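Local coordinates for uncharacterized protein (Bacteroides ovatus CL02T12C04, PDB 6PTM) that is probably a family GH42 glycoside hydrolase that acts as an exo-carrageenase, releasing units from the ends of carrageenan chains, at residues Lys178-Glu183 and Asn190-Phe195; Glu215-Glu220 and Val275-Gly280; Leu75-Ile80 and Ile536-His541; Thr154-Lys157 and Met162-Tyr165; Lys182-Tyr187 and Arg511-Ser516. One frame throughout, in Å; residues are numbered along the deposited sequence.

Contact 1 of 5, residues Lys178-Glu183 and Asn190-Phe195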
# COMPACT_ATOMS: atom_id res chain seq x y z
N LYS A 178 -10.31 -13.36 9.93
CA LYS A 178 -10.42 -14.81 9.61
C LYS A 178 -10.33 -15.61 10.91
O LYS A 178 -9.39 -15.45 11.69
CB LYS A 178 -9.31 -15.29 8.68
CG LYS A 178 -9.46 -16.74 8.19
CD LYS A 178 -8.24 -17.19 7.44
CE LYS A 178 -7.05 -17.37 8.37
NZ LYS A 178 -5.81 -17.64 7.61
N PRO A 179 -11.28 -16.52 11.17
CA PRO A 179 -11.18 -17.37 12.36
C PRO A 179 -9.86 -18.16 12.33
O PRO A 179 -9.51 -18.69 11.28
CB PRO A 179 -12.41 -18.28 12.28
CG PRO A 179 -13.39 -17.44 11.46
CD PRO A 179 -12.53 -16.75 10.42
N ARG A 180 -9.16 -18.19 13.46
CA ARG A 180 -7.81 -18.79 13.59
C ARG A 180 -8.00 -20.27 13.93
O ARG A 180 -7.76 -20.65 15.06
CB ARG A 180 -7.01 -18.00 14.63
CG ARG A 180 -6.88 -16.52 14.29
CD ARG A 180 -5.61 -16.23 13.52
NE ARG A 180 -4.46 -16.74 14.26
CZ ARG A 180 -3.39 -17.35 13.74
NH1 ARG A 180 -3.28 -17.55 12.43
NH2 ARG A 180 -2.44 -17.77 14.55
N ILE A 181 -8.52 -21.04 12.99
CA ILE A 181 -8.77 -22.49 13.18
C ILE A 181 -7.91 -23.27 12.18
O ILE A 181 -7.59 -22.74 11.09
CB ILE A 181 -10.27 -22.81 13.08
CG1 ILE A 181 -10.82 -22.47 11.69
CG2 ILE A 181 -11.05 -22.10 14.19
CD1 ILE A 181 -12.10 -23.18 11.39
N LYS A 182 -7.56 -24.50 12.54
CA LYS A 182 -6.71 -25.37 11.69
C LYS A 182 -7.17 -25.31 10.21
O LYS A 182 -6.26 -25.12 9.33
CB LYS A 182 -6.69 -26.80 12.24
CG LYS A 182 -5.51 -27.60 11.70
CD LYS A 182 -4.73 -28.38 12.76
CE LYS A 182 -5.23 -29.81 12.91
NZ LYS A 182 -5.13 -30.53 11.61
N GLU A 183 -8.47 -25.46 9.93
CA GLU A 183 -9.05 -25.56 8.55
C GLU A 183 -8.64 -24.32 7.73
O GLU A 183 -8.41 -24.49 6.52
CB GLU A 183 -10.58 -25.77 8.59
CG GLU A 183 -11.16 -26.37 7.29
CD GLU A 183 -12.67 -26.32 7.02
OE1 GLU A 183 -13.43 -25.68 7.82
OE2 GLU A 183 -13.13 -26.93 5.98
N ASN A 190 -1.33 -17.78 8.07
CA ASN A 190 -1.21 -18.06 9.53
C ASN A 190 -0.70 -16.81 10.26
O ASN A 190 0.24 -16.89 11.08
CB ASN A 190 -0.40 -19.34 9.75
CG ASN A 190 -0.48 -19.82 11.18
OD1 ASN A 190 -1.41 -19.46 11.88
ND2 ASN A 190 0.42 -20.69 11.57
N LEU A 191 -1.34 -15.68 10.02
CA LEU A 191 -0.95 -14.40 10.65
C LEU A 191 -1.48 -14.37 12.08
O LEU A 191 -2.70 -14.48 12.28
CB LEU A 191 -1.54 -13.25 9.85
CG LEU A 191 -1.12 -11.86 10.32
CD1 LEU A 191 0.38 -11.63 10.09
CD2 LEU A 191 -1.95 -10.82 9.58
N ASP A 192 -0.57 -14.21 13.03
CA ASP A 192 -0.90 -14.13 14.48
C ASP A 192 -1.01 -12.65 14.81
O ASP A 192 -0.90 -11.79 13.89
CB ASP A 192 0.18 -14.83 15.30
CG ASP A 192 -0.25 -15.38 16.66
OD1 ASP A 192 -1.25 -14.87 17.24
OD2 ASP A 192 0.47 -16.28 17.15
N GLY A 193 -1.14 -12.36 16.10
CA GLY A 193 -1.08 -10.98 16.60
C GLY A 193 -1.87 -10.81 17.87
O GLY A 193 -2.29 -11.81 18.49
N PHE A 194 -1.98 -9.56 18.30
CA PHE A 194 -2.58 -9.19 19.59
C PHE A 194 -3.22 -7.81 19.43
O PHE A 194 -2.64 -6.95 18.76
CB PHE A 194 -1.54 -9.25 20.71
CG PHE A 194 -2.20 -9.07 22.05
CD1 PHE A 194 -2.89 -10.12 22.64
CD2 PHE A 194 -2.18 -7.85 22.70
CE1 PHE A 194 -3.56 -9.94 23.85
CE2 PHE A 194 -2.83 -7.68 23.92
CZ PHE A 194 -3.51 -8.73 24.50
N PHE A 195 -4.44 -7.65 19.94
CA PHE A 195 -5.22 -6.40 19.88
C PHE A 195 -5.24 -5.79 21.27
O PHE A 195 -5.51 -6.50 22.22
CB PHE A 195 -6.66 -6.68 19.44
CG PHE A 195 -7.57 -5.49 19.52
CD1 PHE A 195 -8.35 -5.25 20.64
CD2 PHE A 195 -7.64 -4.60 18.46
CE1 PHE A 195 -9.18 -4.14 20.70
CE2 PHE A 195 -8.49 -3.50 18.51
CZ PHE A 195 -9.24 -3.27 19.63

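Contact 2 of 5, residues Glu215-Glu220 and Val275-Gly280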
# COMPACT_ATOMS: atom_id res chain seq x y z
N GLU A 215 -4.63 -13.09 28.99
CA GLU A 215 -4.39 -13.48 27.58
C GLU A 215 -2.89 -13.44 27.32
O GLU A 215 -2.35 -14.45 26.82
CB GLU A 215 -5.17 -12.57 26.64
CG GLU A 215 -5.54 -13.27 25.36
CD GLU A 215 -6.14 -12.33 24.34
OE1 GLU A 215 -6.85 -11.35 24.75
OE2 GLU A 215 -5.86 -12.54 23.15
N LEU A 216 -2.23 -12.36 27.70
CA LEU A 216 -0.78 -12.19 27.39
C LEU A 216 0.06 -13.21 28.15
O LEU A 216 1.08 -13.63 27.63
CB LEU A 216 -0.34 -10.76 27.72
CG LEU A 216 -0.86 -9.71 26.76
CD1 LEU A 216 -0.58 -8.33 27.30
CD2 LEU A 216 -0.24 -9.90 25.38
N GLN A 217 -0.34 -13.58 29.37
CA GLN A 217 0.46 -14.56 30.16
C GLN A 217 0.39 -15.93 29.48
O GLN A 217 1.37 -16.64 29.57
CB GLN A 217 -0.06 -14.69 31.60
CG GLN A 217 0.33 -13.51 32.47
CD GLN A 217 -0.20 -13.62 33.87
OE1 GLN A 217 -1.18 -14.30 34.13
NE2 GLN A 217 0.47 -12.95 34.79
N GLU A 218 -0.77 -16.26 28.91
CA GLU A 218 -1.06 -17.59 28.32
C GLU A 218 -0.63 -17.65 26.84
O GLU A 218 -0.42 -18.74 26.34
CB GLU A 218 -2.56 -17.89 28.35
CG GLU A 218 -3.07 -18.25 29.72
CD GLU A 218 -4.34 -19.06 29.63
OE1 GLU A 218 -5.43 -18.47 29.45
OE2 GLU A 218 -4.22 -20.30 29.69
N LYS A 219 -0.52 -16.52 26.17
CA LYS A 219 -0.37 -16.53 24.70
C LYS A 219 0.98 -17.15 24.31
O LYS A 219 2.03 -16.70 24.76
CB LYS A 219 -0.58 -15.11 24.18
CG LYS A 219 -0.61 -14.99 22.67
CD LYS A 219 -0.93 -13.58 22.22
CE LYS A 219 -0.80 -13.48 20.73
NZ LYS A 219 -1.72 -14.42 20.08
N GLU A 220 0.95 -18.13 23.44
CA GLU A 220 2.16 -18.79 22.93
C GLU A 220 2.93 -17.82 22.03
O GLU A 220 2.30 -16.94 21.44
CB GLU A 220 1.79 -19.99 22.07
CG GLU A 220 1.13 -21.13 22.83
CD GLU A 220 0.65 -22.22 21.87
OE1 GLU A 220 1.00 -22.14 20.64
OE2 GLU A 220 -0.07 -23.13 22.32
N VAL A 275 3.46 -4.53 26.87
CA VAL A 275 4.56 -4.87 25.93
C VAL A 275 5.60 -5.77 26.59
O VAL A 275 6.09 -6.65 25.89
CB VAL A 275 5.14 -3.61 25.25
CG1 VAL A 275 6.47 -3.84 24.56
CG2 VAL A 275 4.13 -3.07 24.27
N PRO A 276 5.94 -5.71 27.91
CA PRO A 276 6.86 -6.69 28.49
C PRO A 276 6.48 -8.17 28.27
O PRO A 276 7.35 -8.97 28.21
CB PRO A 276 6.84 -6.34 29.99
CG PRO A 276 6.62 -4.85 29.96
CD PRO A 276 5.55 -4.68 28.89
N TYR A 277 5.20 -8.49 28.13
CA TYR A 277 4.73 -9.86 27.86
C TYR A 277 4.94 -10.25 26.40
O TYR A 277 4.97 -11.46 26.12
CB TYR A 277 3.24 -9.97 28.21
CG TYR A 277 2.94 -9.89 29.68
CD1 TYR A 277 3.17 -10.96 30.52
CD2 TYR A 277 2.41 -8.74 30.23
CE1 TYR A 277 2.84 -10.90 31.87
CE2 TYR A 277 2.09 -8.66 31.58
CZ TYR A 277 2.30 -9.75 32.41
OH TYR A 277 1.98 -9.65 33.74
N MET A 278 5.07 -9.28 25.50
CA MET A 278 5.06 -9.51 24.03
C MET A 278 6.50 -9.48 23.51
O MET A 278 6.70 -9.95 22.36
CB MET A 278 4.31 -8.41 23.27
CG MET A 278 2.97 -8.10 23.81
SD MET A 278 2.12 -6.87 22.77
CE MET A 278 0.92 -6.26 23.94
N ALA A 279 7.44 -8.91 24.27
CA ALA A 279 8.74 -8.47 23.72
C ALA A 279 9.50 -9.68 23.16
O ALA A 279 9.61 -10.71 23.87
CB ALA A 279 9.56 -7.75 24.77
N GLY A 280 9.90 -9.59 21.89
CA GLY A 280 10.75 -10.61 21.24
C GLY A 280 9.92 -11.75 20.68
O GLY A 280 10.50 -12.63 20.05

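Contact 3 of 5, residues Leu75-Ile80 and Ile536-His541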
# COMPACT_ATOMS: atom_id res chain seq x y z
N LEU A 75 -8.51 -26.90 -3.44
CA LEU A 75 -9.39 -27.95 -2.85
C LEU A 75 -9.92 -27.44 -1.51
O LEU A 75 -11.13 -27.55 -1.26
CB LEU A 75 -8.61 -29.25 -2.65
CG LEU A 75 -9.43 -30.41 -2.09
CD1 LEU A 75 -10.48 -30.84 -3.09
CD2 LEU A 75 -8.57 -31.59 -1.74
N ARG A 76 -9.05 -26.93 -0.64
CA ARG A 76 -9.48 -26.43 0.69
C ARG A 76 -10.45 -25.26 0.51
O ARG A 76 -11.46 -25.19 1.25
CB ARG A 76 -8.29 -26.04 1.56
CG ARG A 76 -8.69 -25.51 2.92
CD ARG A 76 -9.57 -26.46 3.72
NE ARG A 76 -8.90 -27.75 3.92
CZ ARG A 76 -7.91 -27.97 4.78
NH1 ARG A 76 -7.42 -27.01 5.55
NH2 ARG A 76 -7.39 -29.18 4.86
N THR A 77 -10.16 -24.36 -0.42
CA THR A 77 -11.07 -23.24 -0.68
C THR A 77 -12.45 -23.80 -1.03
O THR A 77 -13.49 -23.26 -0.58
CB THR A 77 -10.56 -22.33 -1.79
OG1 THR A 77 -9.24 -21.86 -1.48
CG2 THR A 77 -11.50 -21.16 -1.97
N ALA A 78 -12.48 -24.80 -1.88
CA ALA A 78 -13.72 -25.40 -2.40
C ALA A 78 -14.46 -26.03 -1.21
O ALA A 78 -15.66 -25.71 -1.03
CB ALA A 78 -13.38 -26.39 -3.48
N GLU A 79 -13.75 -26.80 -0.38
CA GLU A 79 -14.36 -27.48 0.81
C GLU A 79 -14.99 -26.42 1.70
O GLU A 79 -16.10 -26.64 2.14
CB GLU A 79 -13.32 -28.27 1.60
CG GLU A 79 -12.84 -29.46 0.83
CD GLU A 79 -11.61 -30.08 1.46
OE1 GLU A 79 -10.98 -29.43 2.29
OE2 GLU A 79 -11.27 -31.17 1.06
N ILE A 80 -14.33 -25.29 1.90
CA ILE A 80 -14.84 -24.22 2.80
C ILE A 80 -16.10 -23.61 2.18
O ILE A 80 -17.09 -23.44 2.90
CB ILE A 80 -13.76 -23.16 3.08
CG1 ILE A 80 -12.65 -23.75 3.97
CG2 ILE A 80 -14.38 -21.91 3.71
CD1 ILE A 80 -11.45 -22.84 4.14
N ILE A 536 -11.66 -15.84 -6.09
CA ILE A 536 -10.85 -14.68 -5.61
C ILE A 536 -10.03 -15.09 -4.38
O ILE A 536 -8.83 -14.82 -4.33
CB ILE A 536 -11.76 -13.46 -5.34
CG1 ILE A 536 -12.53 -13.04 -6.59
CG2 ILE A 536 -10.98 -12.27 -4.79
CD1 ILE A 536 -11.65 -12.50 -7.69
N VAL A 537 -10.66 -15.68 -3.38
CA VAL A 537 -9.94 -16.15 -2.16
C VAL A 537 -8.79 -17.06 -2.59
O VAL A 537 -7.65 -16.90 -2.11
CB VAL A 537 -10.94 -16.84 -1.20
CG1 VAL A 537 -10.25 -17.62 -0.10
CG2 VAL A 537 -11.86 -15.80 -0.61
N ASN A 538 -9.05 -18.02 -3.47
CA ASN A 538 -8.02 -18.99 -3.91
C ASN A 538 -6.92 -18.23 -4.68
O ASN A 538 -5.75 -18.53 -4.44
CB ASN A 538 -8.61 -20.15 -4.71
CG ASN A 538 -7.53 -21.03 -5.29
OD1 ASN A 538 -6.78 -21.69 -4.56
ND2 ASN A 538 -7.40 -20.97 -6.59
N GLU A 539 -7.27 -17.28 -5.56
CA GLU A 539 -6.26 -16.74 -6.50
C GLU A 539 -5.24 -15.90 -5.73
O GLU A 539 -4.06 -15.85 -6.19
CB GLU A 539 -6.90 -15.90 -7.58
CG GLU A 539 -5.97 -15.67 -8.73
CD GLU A 539 -5.65 -16.91 -9.53
OE1 GLU A 539 -6.37 -17.92 -9.38
OE2 GLU A 539 -4.70 -16.85 -10.34
N VAL A 540 -5.61 -15.25 -4.63
CA VAL A 540 -4.60 -14.52 -3.81
C VAL A 540 -3.50 -15.49 -3.40
O VAL A 540 -2.33 -15.18 -3.61
CB VAL A 540 -5.19 -13.80 -2.58
CG1 VAL A 540 -4.07 -13.16 -1.79
CG2 VAL A 540 -6.23 -12.75 -2.97
N HIS A 541 -3.87 -16.65 -2.85
CA HIS A 541 -2.88 -17.65 -2.36
C HIS A 541 -2.11 -18.29 -3.52
O HIS A 541 -0.90 -18.53 -3.36
CB HIS A 541 -3.57 -18.66 -1.46
CG HIS A 541 -4.15 -17.99 -0.28
ND1 HIS A 541 -3.33 -17.45 0.69
CD2 HIS A 541 -5.41 -17.69 0.06
CE1 HIS A 541 -4.09 -16.86 1.60
NE2 HIS A 541 -5.37 -16.98 1.23

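Contact 4 of 5, residues Thr154-Lys157 and Met162-Tyr165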
# COMPACT_ATOMS: atom_id res chain seq x y z
N THR A 154 5.57 -19.95 11.78
CA THR A 154 6.25 -19.93 13.10
C THR A 154 7.74 -19.67 12.87
O THR A 154 8.39 -19.31 13.83
CB THR A 154 5.97 -21.20 13.93
OG1 THR A 154 6.62 -22.33 13.36
CG2 THR A 154 4.50 -21.54 14.05
N LYS A 155 8.27 -19.85 11.66
CA LYS A 155 9.72 -19.76 11.39
C LYS A 155 10.06 -18.54 10.52
O LYS A 155 11.25 -18.30 10.34
CB LYS A 155 10.16 -21.07 10.72
CG LYS A 155 10.04 -22.29 11.61
CD LYS A 155 10.71 -23.52 11.03
CE LYS A 155 10.56 -24.79 11.86
NZ LYS A 155 10.18 -24.51 13.27
N VAL A 156 9.09 -17.75 10.05
CA VAL A 156 9.38 -16.59 9.15
C VAL A 156 10.01 -15.48 9.98
O VAL A 156 9.53 -15.20 11.12
CB VAL A 156 8.13 -16.11 8.39
CG1 VAL A 156 8.40 -14.89 7.52
CG2 VAL A 156 7.61 -17.20 7.50
N LYS A 157 11.04 -14.84 9.44
CA LYS A 157 11.69 -13.68 10.07
C LYS A 157 11.77 -12.50 9.09
O LYS A 157 11.87 -12.73 7.85
CB LYS A 157 13.10 -14.05 10.55
CG LYS A 157 13.17 -15.23 11.50
CD LYS A 157 12.60 -14.94 12.87
CE LYS A 157 12.66 -16.17 13.74
NZ LYS A 157 11.96 -15.92 15.02
N MET A 162 12.96 -8.08 3.33
CA MET A 162 12.37 -9.40 3.02
C MET A 162 11.74 -10.09 4.22
O MET A 162 12.13 -9.82 5.34
CB MET A 162 13.43 -10.39 2.52
CG MET A 162 14.30 -9.88 1.40
SD MET A 162 15.69 -10.98 1.09
CE MET A 162 16.78 -10.49 2.42
N LEU A 163 10.79 -10.96 3.91
CA LEU A 163 10.26 -11.96 4.86
C LEU A 163 10.99 -13.24 4.44
O LEU A 163 10.89 -13.61 3.26
CB LEU A 163 8.75 -12.06 4.73
CG LEU A 163 7.99 -10.95 5.46
CD1 LEU A 163 6.50 -11.07 5.23
CD2 LEU A 163 8.31 -10.98 6.95
N VAL A 164 11.72 -13.85 5.36
CA VAL A 164 12.59 -15.00 5.00
C VAL A 164 12.09 -16.32 5.61
O VAL A 164 11.82 -16.36 6.80
CB VAL A 164 14.05 -14.71 5.43
CG1 VAL A 164 14.96 -15.90 5.25
CG2 VAL A 164 14.61 -13.49 4.72
N TYR A 165 11.95 -17.32 4.75
CA TYR A 165 11.68 -18.71 5.17
C TYR A 165 12.80 -19.58 4.60
O TYR A 165 12.96 -19.63 3.38
CB TYR A 165 10.30 -19.17 4.68
CG TYR A 165 9.97 -20.59 5.07
CD1 TYR A 165 9.78 -20.92 6.41
CD2 TYR A 165 9.82 -21.59 4.12
CE1 TYR A 165 9.54 -22.23 6.80
CE2 TYR A 165 9.53 -22.90 4.50
CZ TYR A 165 9.39 -23.22 5.84
OH TYR A 165 9.12 -24.50 6.22

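Contact 5 of 5, residues Lys182-Tyr187 and Arg511-Ser516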
# COMPACT_ATOMS: atom_id res chain seq x y z
N LYS A 182 -7.56 -24.50 12.54
CA LYS A 182 -6.71 -25.37 11.69
C LYS A 182 -7.17 -25.31 10.21
O LYS A 182 -6.26 -25.12 9.33
CB LYS A 182 -6.69 -26.80 12.24
CG LYS A 182 -5.51 -27.60 11.70
CD LYS A 182 -4.73 -28.38 12.76
CE LYS A 182 -5.23 -29.81 12.91
NZ LYS A 182 -5.13 -30.53 11.61
N GLU A 183 -8.47 -25.46 9.93
CA GLU A 183 -9.05 -25.56 8.55
C GLU A 183 -8.64 -24.32 7.73
O GLU A 183 -8.41 -24.49 6.52
CB GLU A 183 -10.58 -25.77 8.59
CG GLU A 183 -11.16 -26.37 7.29
CD GLU A 183 -12.67 -26.32 7.02
OE1 GLU A 183 -13.43 -25.68 7.82
OE2 GLU A 183 -13.13 -26.93 5.98
N TYR A 184 -8.50 -23.14 8.36
CA TYR A 184 -8.29 -21.83 7.70
C TYR A 184 -6.81 -21.40 7.72
O TYR A 184 -6.46 -20.51 6.95
CB TYR A 184 -9.19 -20.76 8.34
CG TYR A 184 -10.69 -20.97 8.21
CD1 TYR A 184 -11.25 -21.98 7.45
CD2 TYR A 184 -11.57 -20.12 8.87
CE1 TYR A 184 -12.63 -22.16 7.37
CE2 TYR A 184 -12.95 -20.28 8.80
CZ TYR A 184 -13.49 -21.31 8.05
OH TYR A 184 -14.84 -21.47 7.97
N ILE A 185 -5.95 -21.99 8.57
CA ILE A 185 -4.53 -21.54 8.71
C ILE A 185 -3.59 -22.51 7.97
O ILE A 185 -2.41 -22.16 7.85
CB ILE A 185 -4.13 -21.32 10.18
CG1 ILE A 185 -4.15 -22.63 10.97
CG2 ILE A 185 -4.97 -20.23 10.82
CD1 ILE A 185 -3.61 -22.53 12.38
N GLU A 186 -4.07 -23.68 7.52
CA GLU A 186 -3.24 -24.64 6.75
C GLU A 186 -2.84 -24.01 5.41
O GLU A 186 -1.64 -24.06 5.08
CB GLU A 186 -3.95 -25.95 6.52
CG GLU A 186 -3.81 -26.84 7.72
CD GLU A 186 -4.54 -28.17 7.64
OE1 GLU A 186 -5.32 -28.37 6.69
OE2 GLU A 186 -4.28 -29.00 8.54
N TYR A 187 -3.77 -23.39 4.69
CA TYR A 187 -3.47 -22.86 3.33
C TYR A 187 -3.70 -21.35 3.21
O TYR A 187 -3.17 -20.79 2.23
CB TYR A 187 -4.28 -23.63 2.30
CG TYR A 187 -3.97 -25.11 2.33
CD1 TYR A 187 -2.85 -25.61 1.70
CD2 TYR A 187 -4.78 -26.01 3.01
CE1 TYR A 187 -2.53 -26.96 1.73
CE2 TYR A 187 -4.51 -27.36 3.01
CZ TYR A 187 -3.37 -27.84 2.38
OH TYR A 187 -3.05 -29.17 2.38
N ARG A 511 -16.80 -14.07 7.20
CA ARG A 511 -17.45 -15.40 7.38
C ARG A 511 -17.00 -16.05 8.69
O ARG A 511 -15.79 -16.10 8.97
CB ARG A 511 -17.07 -16.34 6.24
CG ARG A 511 -17.74 -16.01 4.91
CD ARG A 511 -19.09 -16.73 4.76
NE ARG A 511 -19.50 -16.70 3.36
CZ ARG A 511 -20.65 -17.17 2.88
NH1 ARG A 511 -21.55 -17.70 3.69
NH2 ARG A 511 -20.86 -17.15 1.57
N ARG A 512 -17.95 -16.57 9.46
CA ARG A 512 -17.65 -17.41 10.65
C ARG A 512 -17.51 -18.84 10.14
O ARG A 512 -17.86 -19.10 8.94
CB ARG A 512 -18.73 -17.26 11.74
CG ARG A 512 -18.96 -15.84 12.25
CD ARG A 512 -17.73 -15.13 12.83
NE ARG A 512 -16.79 -14.59 11.83
CZ ARG A 512 -15.55 -14.13 12.06
NH1 ARG A 512 -15.06 -14.09 13.29
NH2 ARG A 512 -14.80 -13.72 11.03
N GLU A 513 -17.03 -19.75 11.00
CA GLU A 513 -16.83 -21.17 10.62
C GLU A 513 -18.15 -21.77 10.09
O GLU A 513 -18.09 -22.57 9.11
CB GLU A 513 -16.27 -21.97 11.79
CG GLU A 513 -15.72 -23.34 11.39
CD GLU A 513 -15.25 -24.21 12.55
OE1 GLU A 513 -15.17 -23.70 13.68
OE2 GLU A 513 -14.94 -25.38 12.31
N ASP A 514 -19.30 -21.37 10.64
CA ASP A 514 -20.63 -21.94 10.29
C ASP A 514 -21.17 -21.35 8.96
O ASP A 514 -22.17 -21.92 8.41
CB ASP A 514 -21.62 -21.85 11.47
CG ASP A 514 -22.17 -20.47 11.81
OD1 ASP A 514 -21.86 -19.49 11.10
OD2 ASP A 514 -22.89 -20.38 12.80
N GLY A 515 -20.54 -20.30 8.42
CA GLY A 515 -20.96 -19.62 7.18
C GLY A 515 -21.81 -18.37 7.43
O GLY A 515 -22.02 -17.60 6.46
N SER A 516 -22.25 -18.13 8.67
CA SER A 516 -22.81 -16.83 9.12
C SER A 516 -21.72 -15.74 9.09
O SER A 516 -20.54 -16.08 8.78
CB SER A 516 -23.42 -16.94 10.50
OG SER A 516 -22.42 -17.21 11.48
O HOH W 1 -15.61 -23.80 7.30

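Contact 1 of 5, residues Lys178-Glu183 and Asn190-Phe195
The connection from strand 168-175 to strand 192-197, which passes through the short helix 182-185, is pinned to itself where R180 reaches N190 and the strand's first residues. R180 sits at the centre of an inverse gamma turn, and its side chain is bent at both chi2 (-93°) and chi3 (-55°), which brings the guanidinium over the L191 carbonyl, just before strand 192-197. NH1 of R180 donates to OD1 of N190 at 2.7 Å, in the plane of the amide carbonyl. The two flat groups are nearly coplanar, and NH2 adds a weak second bond to the same oxygen. Over one face of the guanidinium lies the carbonyl of L191, whose O is 3.1 Å from NH1 of R180 but too poorly placed for a hydrogen bond. D192 packs its CA over that same face and adds opposite charge without a bond: its OD1 lies 4.1 Å from NH2 of R180, well out of the guanidinium plane, and is salt-bridged to K219. With an alanine in place of N190, NH1 of R180 would probably lose its carbonyl mate and the guanidinium would be freer to turn. The short helical link between successive strands is consistent with the (beta/alpha)8 barrel of GH42 enzymes.

Contact 2 of 5, residues Glu215-Glu220 and Val275-Gly280
L216 and Y277 bring together the C-terminal turns of helices 210-218 and 261-278, two neighbours in the outer helical layer of what is consistent with a (beta/alpha)8 barrel. Apolar packing does the work, with no hydrogen bond across. The backbones come nearest at these two residues, and CB of L216 meets CB of Y277 at 3.7 Å, so the side chains abut at their roots. From there they part. L216 leans inward, its CG opposite the carbonyl carbon (chi1 -73°), and its CD2 methyl reaches the M278 chain, 4.0 Å from CG of M278. That extended thioether runs at a slant to the leucine and, like the leucine, packs on F194 of strand 192-197, so the inner side of the contact closes onto the sheet. Y277 turns the other way, outward, and there Q217 lies alongside it. Both point in the same direction, with the amide plane turned 72° from the ring. The glutamine is exposed, and its CG methylene makes the closer approach to the ring. At the outer end NE2 of Q217 comes no nearer than 3.8 Å to OH of Y277, while CG of Q217 sits 3.7 Å from CE1 of Y277.

Contact 3 of 5, residues Leu75-Ile80 and Ile536-His541
T77 of helix 69-90 and N538 of helix 534-549 face each other in a buried helix-helix contact that joins the N-terminal helices to the helix following strand 503-506, the last of the probable (beta/alpha)8 barrel. The threonine rotamer divides the work. With chi1 at -56°, OG1 stands beside its own backbone N, where it bonds back to the carbonyl O of T73 one turn earlier and also to NE2 of H188. The same rotation puts the CG2 methyl on the other side, 4.2 Å from CG1 of V537. N538 shows its root rather than its amide: its CB packs 3.7 Å from OG1 of T77 and 4.1 Å from CG2 of T77. Its chi1 of 173° sends CG away from the backbone N, and the side chain crosses the threonine at about a right angle. M127 of helix 109-139 touches both residues. A valine in place of T77 would keep the bulk, but H188 NE2 and the T73 carbonyl are likely to be left without their hydroxyl partner inside the core. OD1 of N538 stays 3.9 Å from OG1 of T77, with no hydrogen bond between them.

Contact 4 of 5, residues Thr154-Lys157 and Met162-Tyr165
K157 and V164 form an antiparallel hydrogen-bonded pair in a beta hairpin, at the edge of the mixed sheet where strand 157-159 is outermost and strand 162-165 lies next to it. Two straight backbone bonds join the pair: N of V164 donates to O of K157 at 2.7 Å, and N of K157 to O of V164 at 3.1 Å. A CA-H...O contact from V156 CA to V164 O extends the grip by one residue. K157 and V164 point to one side of the sheet. The lysine's tip leads away from the strand, and its NZ bonds to OE1 of Q282, whose NE2 also bonds to the carbonyl O of V156. Beside the pair, V156 is buried between its neighbours. Its CG1 meets CD2 of L163 at 4.0 Å, and its CG2 comes to 4.4 Å from CB of Y165. The tyrosine continues past the valine, and the edge of its ring receives K155, with CE1 of Y165 4.1 Å from CB of K155.

Contact 5 of 5, residues Lys182-Tyr187 and Arg511-Ser516
Y184 drives its phenol against the turn at E513, and that is the tight half of this contact. The hydroxyl oxygen rests 3.3 Å from CA of E513, and CG of E513 follows at 4.0 Å from the same OH. A chi1 of -63° aims the ring at the turn, and OH also bonds to Y84. The receiving loop is held by its own bonds: R512 to G515 is a type I turn, D514 closes an Asx turn onto the backbone N of S516, and NH1 of R511 donates to O of G515 at 2.8 Å, in the plane of the guanidinium and on a carbonyl lone pair.

The loose half is polar and wet. No direct hydrogen bond joins the two segments; instead one water donates to OE1 of E183 at 2.9 Å, bonds to OH of Y184, and reaches O of E513 only weakly. The extended side chain of E513 is exposed, and its OE2 lies 4.7 Å from OE1 of E183, so the two carboxylates would be expected to repel mildly and would probably sit more easily with water nearby.

W509 meets the tyrosine ring, and I80 of helix 69-90 packs on it. The same helix supplies D88, which with E120 of helix 109-139 salt-bridges R511, so the loop after strand 503-506 and helix 182-185 both lean on the N-terminal helices.

Contact 3 is the buried one, helix on helix with small side chains; the other four are only partly buried. Contacts 1 and 5 share helix 182-185, and contact 5 lies against contact 3 through R76, which salt-bridges E186 and bonds to the carbonyl of E183. Contact 2 continues from contact 1 along the chain: helix 210-218 is the next element after strand 192-197, so the two contacts touch through successive elements. Contact 4 touches none of the others, and its backbone pairing at a sheet edge sets it apart from the apolar packing of contact 2, the arginine-amide bond of contact 1 and the water-bridged polar side of contact 5.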